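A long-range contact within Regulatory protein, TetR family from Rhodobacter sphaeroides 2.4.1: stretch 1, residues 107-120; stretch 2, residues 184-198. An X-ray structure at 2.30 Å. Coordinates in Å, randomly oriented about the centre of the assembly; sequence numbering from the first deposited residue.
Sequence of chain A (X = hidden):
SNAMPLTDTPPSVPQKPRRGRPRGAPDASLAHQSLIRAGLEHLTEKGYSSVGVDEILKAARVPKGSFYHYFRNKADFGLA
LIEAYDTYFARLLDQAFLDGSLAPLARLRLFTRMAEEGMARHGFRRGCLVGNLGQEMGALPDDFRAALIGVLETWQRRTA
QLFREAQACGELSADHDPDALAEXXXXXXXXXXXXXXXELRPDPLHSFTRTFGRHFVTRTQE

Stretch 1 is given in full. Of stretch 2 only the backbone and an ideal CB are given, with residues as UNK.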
# COMPACT_ATOMS: atom_id res chain seq x y z
N ARG A 107 -14.24 -1.16 19.85
CA ARG A 107 -13.74 0.14 19.40
C ARG A 107 -12.91 0.04 18.11
O ARG A 107 -12.90 0.96 17.30
CB ARG A 107 -12.85 0.80 20.44
CG ARG A 107 -13.53 1.16 21.71
CD ARG A 107 -12.50 1.44 22.72
NE ARG A 107 -13.08 1.31 24.04
CZ ARG A 107 -12.38 1.35 25.17
NH1 ARG A 107 -11.07 1.52 25.14
NH2 ARG A 107 -13.01 1.23 26.34
N LEU A 108 -12.18 -1.06 17.96
CA LEU A 108 -11.40 -1.27 16.75
C LEU A 108 -12.32 -1.55 15.55
O LEU A 108 -12.09 -1.07 14.47
CB LEU A 108 -10.34 -2.37 16.94
CG LEU A 108 -9.44 -2.59 15.70
CD1 LEU A 108 -8.54 -1.38 15.41
CD2 LEU A 108 -8.62 -3.91 15.77
N ARG A 109 -13.36 -2.35 15.77
CA ARG A 109 -14.37 -2.64 14.74
C ARG A 109 -15.17 -1.40 14.36
O ARG A 109 -15.49 -1.23 13.20
CB ARG A 109 -15.30 -3.76 15.19
CG ARG A 109 -14.59 -5.12 15.28
CD ARG A 109 -15.55 -6.29 15.62
NE ARG A 109 -15.38 -6.76 17.01
CZ ARG A 109 -16.23 -6.53 18.03
NH1 ARG A 109 -15.96 -7.02 19.24
NH2 ARG A 109 -17.34 -5.79 17.86
N LEU A 110 -15.46 -0.53 15.34
CA LEU A 110 -16.10 0.76 15.05
C LEU A 110 -15.26 1.65 14.13
O LEU A 110 -15.77 2.18 13.17
CB LEU A 110 -16.50 1.50 16.34
CG LEU A 110 -17.14 2.88 16.12
CD1 LEU A 110 -18.54 2.82 15.43
CD2 LEU A 110 -17.26 3.58 17.43
N PHE A 111 -13.97 1.78 14.42
CA PHE A 111 -13.05 2.54 13.58
C PHE A 111 -13.05 2.09 12.12
O PHE A 111 -13.16 2.92 11.21
CB PHE A 111 -11.62 2.54 14.12
CG PHE A 111 -10.60 2.86 13.06
CD1 PHE A 111 -10.43 4.16 12.61
CD2 PHE A 111 -9.85 1.84 12.47
CE1 PHE A 111 -9.53 4.44 11.60
CE2 PHE A 111 -8.95 2.10 11.47
CZ PHE A 111 -8.78 3.40 11.03
N THR A 112 -12.93 0.79 11.90
CA THR A 112 -12.92 0.24 10.53
C THR A 112 -14.25 0.36 9.79
O THR A 112 -14.29 0.51 8.57
CB THR A 112 -12.42 -1.24 10.47
OG1 THR A 112 -13.32 -2.08 11.19
CG2 THR A 112 -11.04 -1.36 11.03
N ARG A 113 -15.33 0.33 10.56
CA ARG A 113 -16.67 0.56 10.06
C ARG A 113 -16.86 2.02 9.59
O ARG A 113 -17.34 2.26 8.48
CB ARG A 113 -17.64 0.16 11.16
CG ARG A 113 -19.10 0.17 10.79
CD ARG A 113 -19.86 -0.85 11.65
NE ARG A 113 -21.26 -1.07 11.25
CZ ARG A 113 -21.82 -0.80 10.06
NH1 ARG A 113 -23.13 -1.03 9.88
NH2 ARG A 113 -21.11 -0.28 9.05
N MSE A 114 -16.47 2.96 10.44
CA MSE A 114 -16.40 4.40 10.17
C MSE A 114 -15.52 4.81 9.00
O MSE A 114 -15.92 5.64 8.18
CB MSE A 114 -15.91 5.15 11.40
CG MSE A 114 -16.90 5.12 12.54
SE MSE A 114 -16.48 6.31 14.04
CE MSE A 114 -14.57 5.98 14.21
N ALA A 115 -14.30 4.27 8.96
CA ALA A 115 -13.39 4.55 7.90
C ALA A 115 -13.99 4.07 6.58
O ALA A 115 -13.91 4.76 5.59
CB ALA A 115 -12.01 3.89 8.18
N GLU A 116 -14.61 2.89 6.57
CA GLU A 116 -15.32 2.42 5.37
C GLU A 116 -16.48 3.34 4.94
O GLU A 116 -16.66 3.62 3.74
CB GLU A 116 -15.84 1.02 5.60
CG GLU A 116 -16.65 0.45 4.42
CD GLU A 116 -17.13 -1.00 4.65
OE1 GLU A 116 -16.60 -1.68 5.60
OE2 GLU A 116 -18.06 -1.44 3.90
N GLU A 117 -17.27 3.81 5.92
CA GLU A 117 -18.34 4.77 5.66
C GLU A 117 -17.82 6.06 5.03
O GLU A 117 -18.44 6.60 4.11
CB GLU A 117 -19.13 5.07 6.93
CG GLU A 117 -20.05 3.92 7.34
CD GLU A 117 -20.53 3.98 8.81
OE1 GLU A 117 -20.11 4.90 9.57
OE2 GLU A 117 -21.36 3.10 9.20
N GLY A 118 -16.68 6.54 5.54
CA GLY A 118 -16.01 7.68 4.97
C GLY A 118 -15.62 7.42 3.54
O GLY A 118 -15.91 8.21 2.67
N MSE A 119 -14.95 6.29 3.28
CA MSE A 119 -14.53 5.94 1.91
C MSE A 119 -15.70 5.76 0.95
O MSE A 119 -15.59 6.11 -0.23
CB MSE A 119 -13.66 4.69 1.89
CG MSE A 119 -12.24 4.81 2.40
SE MSE A 119 -11.34 3.12 1.90
CE MSE A 119 -11.16 3.38 -0.08
N ALA A 120 -16.80 5.20 1.44
CA ALA A 120 -18.02 4.95 0.65
C ALA A 120 -18.70 6.23 0.11
O ALA A 120 -19.40 6.17 -0.91
CB ALA A 120 -19.03 4.12 1.47
N UNK A 184 1.20 -4.98 12.80
CA UNK A 184 0.58 -5.80 11.77
C UNK A 184 -0.79 -5.26 11.34
O UNK A 184 -1.05 -5.23 10.15
CB UNK A 184 0.44 -7.24 12.27
N UNK A 185 -1.64 -4.79 12.28
CA UNK A 185 -2.89 -4.10 11.91
C UNK A 185 -2.69 -2.94 10.91
O UNK A 185 -3.37 -2.90 9.89
CB UNK A 185 -3.56 -3.56 13.17
N UNK A 186 -1.78 -2.01 11.20
CA UNK A 186 -1.57 -0.85 10.32
C UNK A 186 -0.92 -1.17 8.97
O UNK A 186 -1.27 -0.55 7.93
CB UNK A 186 -0.70 0.18 11.05
N UNK A 187 -0.00 -2.15 8.96
CA UNK A 187 0.53 -2.71 7.70
C UNK A 187 -0.64 -3.24 6.84
O UNK A 187 -0.78 -2.90 5.67
CB UNK A 187 1.54 -3.83 7.98
N UNK A 188 -1.48 -4.08 7.43
CA UNK A 188 -2.55 -4.72 6.68
C UNK A 188 -3.67 -3.80 6.26
O UNK A 188 -4.18 -3.90 5.13
CB UNK A 188 -3.14 -5.86 7.51
N UNK A 189 -4.04 -2.89 7.16
CA UNK A 189 -5.11 -1.91 6.88
C UNK A 189 -4.80 -0.92 5.76
O UNK A 189 -5.64 -0.59 4.98
CB UNK A 189 -5.42 -1.12 8.15
N UNK A 190 -3.57 -0.45 5.69
CA UNK A 190 -3.14 0.38 4.56
C UNK A 190 -3.18 -0.38 3.22
O UNK A 190 -3.46 0.22 2.17
CB UNK A 190 -1.72 0.90 4.81
N UNK A 191 -2.91 -1.69 3.26
CA UNK A 191 -2.93 -2.52 2.06
C UNK A 191 -4.34 -2.85 1.64
O UNK A 191 -4.62 -3.02 0.44
CB UNK A 191 -2.14 -3.81 2.29
N UNK A 192 -5.24 -3.00 2.64
CA UNK A 192 -6.68 -3.15 2.38
C UNK A 192 -7.28 -1.88 1.73
O UNK A 192 -8.04 -1.96 0.77
CB UNK A 192 -7.41 -3.46 3.69
N UNK A 193 -6.90 -0.70 2.23
CA UNK A 193 -7.30 0.56 1.61
C UNK A 193 -6.79 0.70 0.18
O UNK A 193 -7.55 1.09 -0.71
CB UNK A 193 -6.80 1.73 2.45
N UNK A 194 -5.51 0.38 -0.04
CA UNK A 194 -4.96 0.34 -1.37
C UNK A 194 -5.88 -0.43 -2.31
O UNK A 194 -6.23 0.08 -3.40
CB UNK A 194 -3.56 -0.29 -1.35
N UNK A 195 -6.26 -1.64 -1.87
CA UNK A 195 -7.05 -2.59 -2.64
C UNK A 195 -8.51 -2.18 -2.82
O UNK A 195 -9.09 -2.44 -3.88
CB UNK A 195 -6.99 -3.96 -1.96
N UNK A 196 -9.09 -1.54 -1.80
CA UNK A 196 -10.44 -0.97 -1.90
C UNK A 196 -10.51 0.17 -2.91
O UNK A 196 -11.45 0.27 -3.68
CB UNK A 196 -10.90 -0.47 -0.53
N UNK A 197 -9.51 1.03 -2.92
CA UNK A 197 -9.40 2.11 -3.93
C UNK A 197 -9.11 1.63 -5.39
O UNK A 197 -9.66 2.17 -6.34
CB UNK A 197 -8.29 3.07 -3.50
N UNK A 198 -8.25 0.63 -5.55
CA UNK A 198 -8.10 -0.09 -6.80
C UNK A 198 -9.38 -0.81 -7.31
O UNK A 198 -9.73 -0.72 -8.48
CB UNK A 198 -6.98 -1.12 -6.63

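Both stretches are helical, their N-to-C directions only 27° apart, but their axes come no closer than 12.0 Å. That gap sets the first rule: small side chains cannot bridge it unless one helix sends a long side chain across. No hydrogen bond crosses the contact, and the surface offered by stretch 1 is mostly carbon: Leu108, Phe111, Thr112, Ala115 and Met119.

Position 184 is out of reach of stretch 1, which therefore says little about it; it is Ala184.

At position 185 the CA-to-CB bond points toward stretch 1, yet nothing there lies within 5.5 Å of the ideal CB. A long apolar side chain is called for, and Leu, Met or an aromatic would suit the methyls and ring beyond. The deposited residue is Phe185, with chi1 in t. Leu108 CD1 sits over one face of its ring, 4.0 Å from the centroid of Phe185, a CH-pi contact, while Thr112 CG2 meets the ring edge at 3.7 Å from Phe185 CZ.

Position 186 points sideways, its ideal CB again beyond 5.5 Å of anything opposite. A short residue would leave Phe111 untouched from here; a large one that bends back could reach it. Trp186, with chi1 in m, does so: its CH2 lies 3.6 Å from Phe111 CZ, the two rings meeting obliquely with planes at 49°.

Positions 187 and 188 are out of reach, and their ordinary helical angles give no special demand for glycine; they are Ile187 and Gly188.

Position 189 points toward stretch 1, with its CA 8.9 Å from the CA of Thr112. The space ahead is lined by Phe111, Thr112 and Ala115, where the small Ala115 leaves room for something broad; Phe, Met or Trp are all plausible. Trp189, with chi1 in t, buries 73 Å² here. Thr112 CG2 lies over the six-membered ring of Trp189, 4.0 Å from its centroid, and Ala115 CB touches the edge, 3.7 Å from Trp189 CZ2. Thr112 OG1 donates a hydrogen bond to Arg109 O, 3.1 Å away within its own helix, while its CG2 methyl faces the ring.

Positions 190, 191 and 192 do not reach stretch 1, which leaves their choice open; they are Glu190, Gly191 and Ala192.

Position 193 points sideways, its ideal CB 4.8 Å from Met119 SE, so a branched or flexible apolar residue would fit. Ile193 places CG1 4.1 Å from Met119 SE, the selenium of a selenomethionine.

Position 194 points away and 195 is out of reach; they are Leu194 and Arg195.

Position 196 points toward stretch 1, and its ideal CB is already 3.9 Å from Met119 CE. Here the long side chain comes from the other helix, favouring a small residue. Ala196 is deposited, and its CB makes that contact.

Position 197 is sideways, its ideal CB 4.5 Å from Met119 CE; an aliphatic stem suffices, and the tip may be polar if it leaves. Lys197 leads its end away, with NZ hydrogen-bonded elsewhere. Position 198, out of reach, is Leu198.

Stretch 2 184-198: AFWIGWEGAILRAKL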
# COMPACT_ATOMS: atom_id res chain seq x y z
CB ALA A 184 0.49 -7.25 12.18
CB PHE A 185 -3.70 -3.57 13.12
CG PHE A 185 -5.01 -2.90 12.72
CD1 PHE A 185 -6.16 -3.65 12.52
CD2 PHE A 185 -5.06 -1.54 12.44
CE1 PHE A 185 -7.36 -3.05 12.11
CE2 PHE A 185 -6.25 -0.93 12.00
CZ PHE A 185 -7.41 -1.69 11.85
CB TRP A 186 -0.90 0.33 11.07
CG TRP A 186 -1.94 0.98 11.97
CD1 TRP A 186 -2.10 0.76 13.30
CD2 TRP A 186 -3.01 1.85 11.57
NE1 TRP A 186 -3.21 1.45 13.77
CE2 TRP A 186 -3.78 2.12 12.72
CE3 TRP A 186 -3.39 2.42 10.33
CZ2 TRP A 186 -4.90 2.98 12.69
CZ3 TRP A 186 -4.51 3.25 10.30
CH2 TRP A 186 -5.25 3.52 11.47
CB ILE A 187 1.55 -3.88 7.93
CG1 ILE A 187 2.89 -3.41 8.53
CG2 ILE A 187 1.72 -4.72 6.64
CD1 ILE A 187 3.81 -4.57 9.00
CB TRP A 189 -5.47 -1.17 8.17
CG TRP A 189 -6.54 -0.19 8.04
CD1 TRP A 189 -6.42 1.15 8.17
CD2 TRP A 189 -7.92 -0.45 7.78
NE1 TRP A 189 -7.65 1.76 8.01
CE2 TRP A 189 -8.59 0.80 7.76
CE3 TRP A 189 -8.66 -1.62 7.52
CZ2 TRP A 189 -9.97 0.91 7.52
CZ3 TRP A 189 -10.04 -1.50 7.28
CH2 TRP A 189 -10.67 -0.24 7.28
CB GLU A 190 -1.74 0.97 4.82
CG GLU A 190 -1.69 2.09 5.84
CD GLU A 190 -2.43 3.38 5.41
OE1 GLU A 190 -2.65 3.62 4.19
OE2 GLU A 190 -2.81 4.17 6.31
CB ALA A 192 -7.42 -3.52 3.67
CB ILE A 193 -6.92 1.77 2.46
CG1 ILE A 193 -7.87 1.89 3.65
CG2 ILE A 193 -7.05 3.07 1.63
CD1 ILE A 193 -7.20 2.58 4.80
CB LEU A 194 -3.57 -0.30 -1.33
CG LEU A 194 -2.73 -0.33 -2.61
CD1 LEU A 194 -1.17 -0.48 -2.26
CD2 LEU A 194 -3.19 -1.38 -3.67
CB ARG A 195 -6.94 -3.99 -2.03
CG ARG A 195 -5.60 -4.72 -2.33
CD ARG A 195 -5.47 -5.15 -3.79
NE ARG A 195 -6.40 -6.22 -4.13
CZ ARG A 195 -6.19 -7.51 -3.93
NH1 ARG A 195 -5.05 -7.94 -3.37
NH2 ARG A 195 -7.15 -8.38 -4.26
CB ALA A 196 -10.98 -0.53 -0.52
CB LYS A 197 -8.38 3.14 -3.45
CG LYS A 197 -8.20 4.30 -4.37
CD LYS A 197 -7.67 5.51 -3.60
CE LYS A 197 -6.37 5.20 -2.80
NZ LYS A 197 -5.24 4.80 -3.65
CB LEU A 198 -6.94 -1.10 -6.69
CG LEU A 198 -6.75 -2.02 -7.88
CD1 LEU A 198 -6.36 -1.24 -9.10
CD2 LEU A 198 -5.71 -3.07 -7.62
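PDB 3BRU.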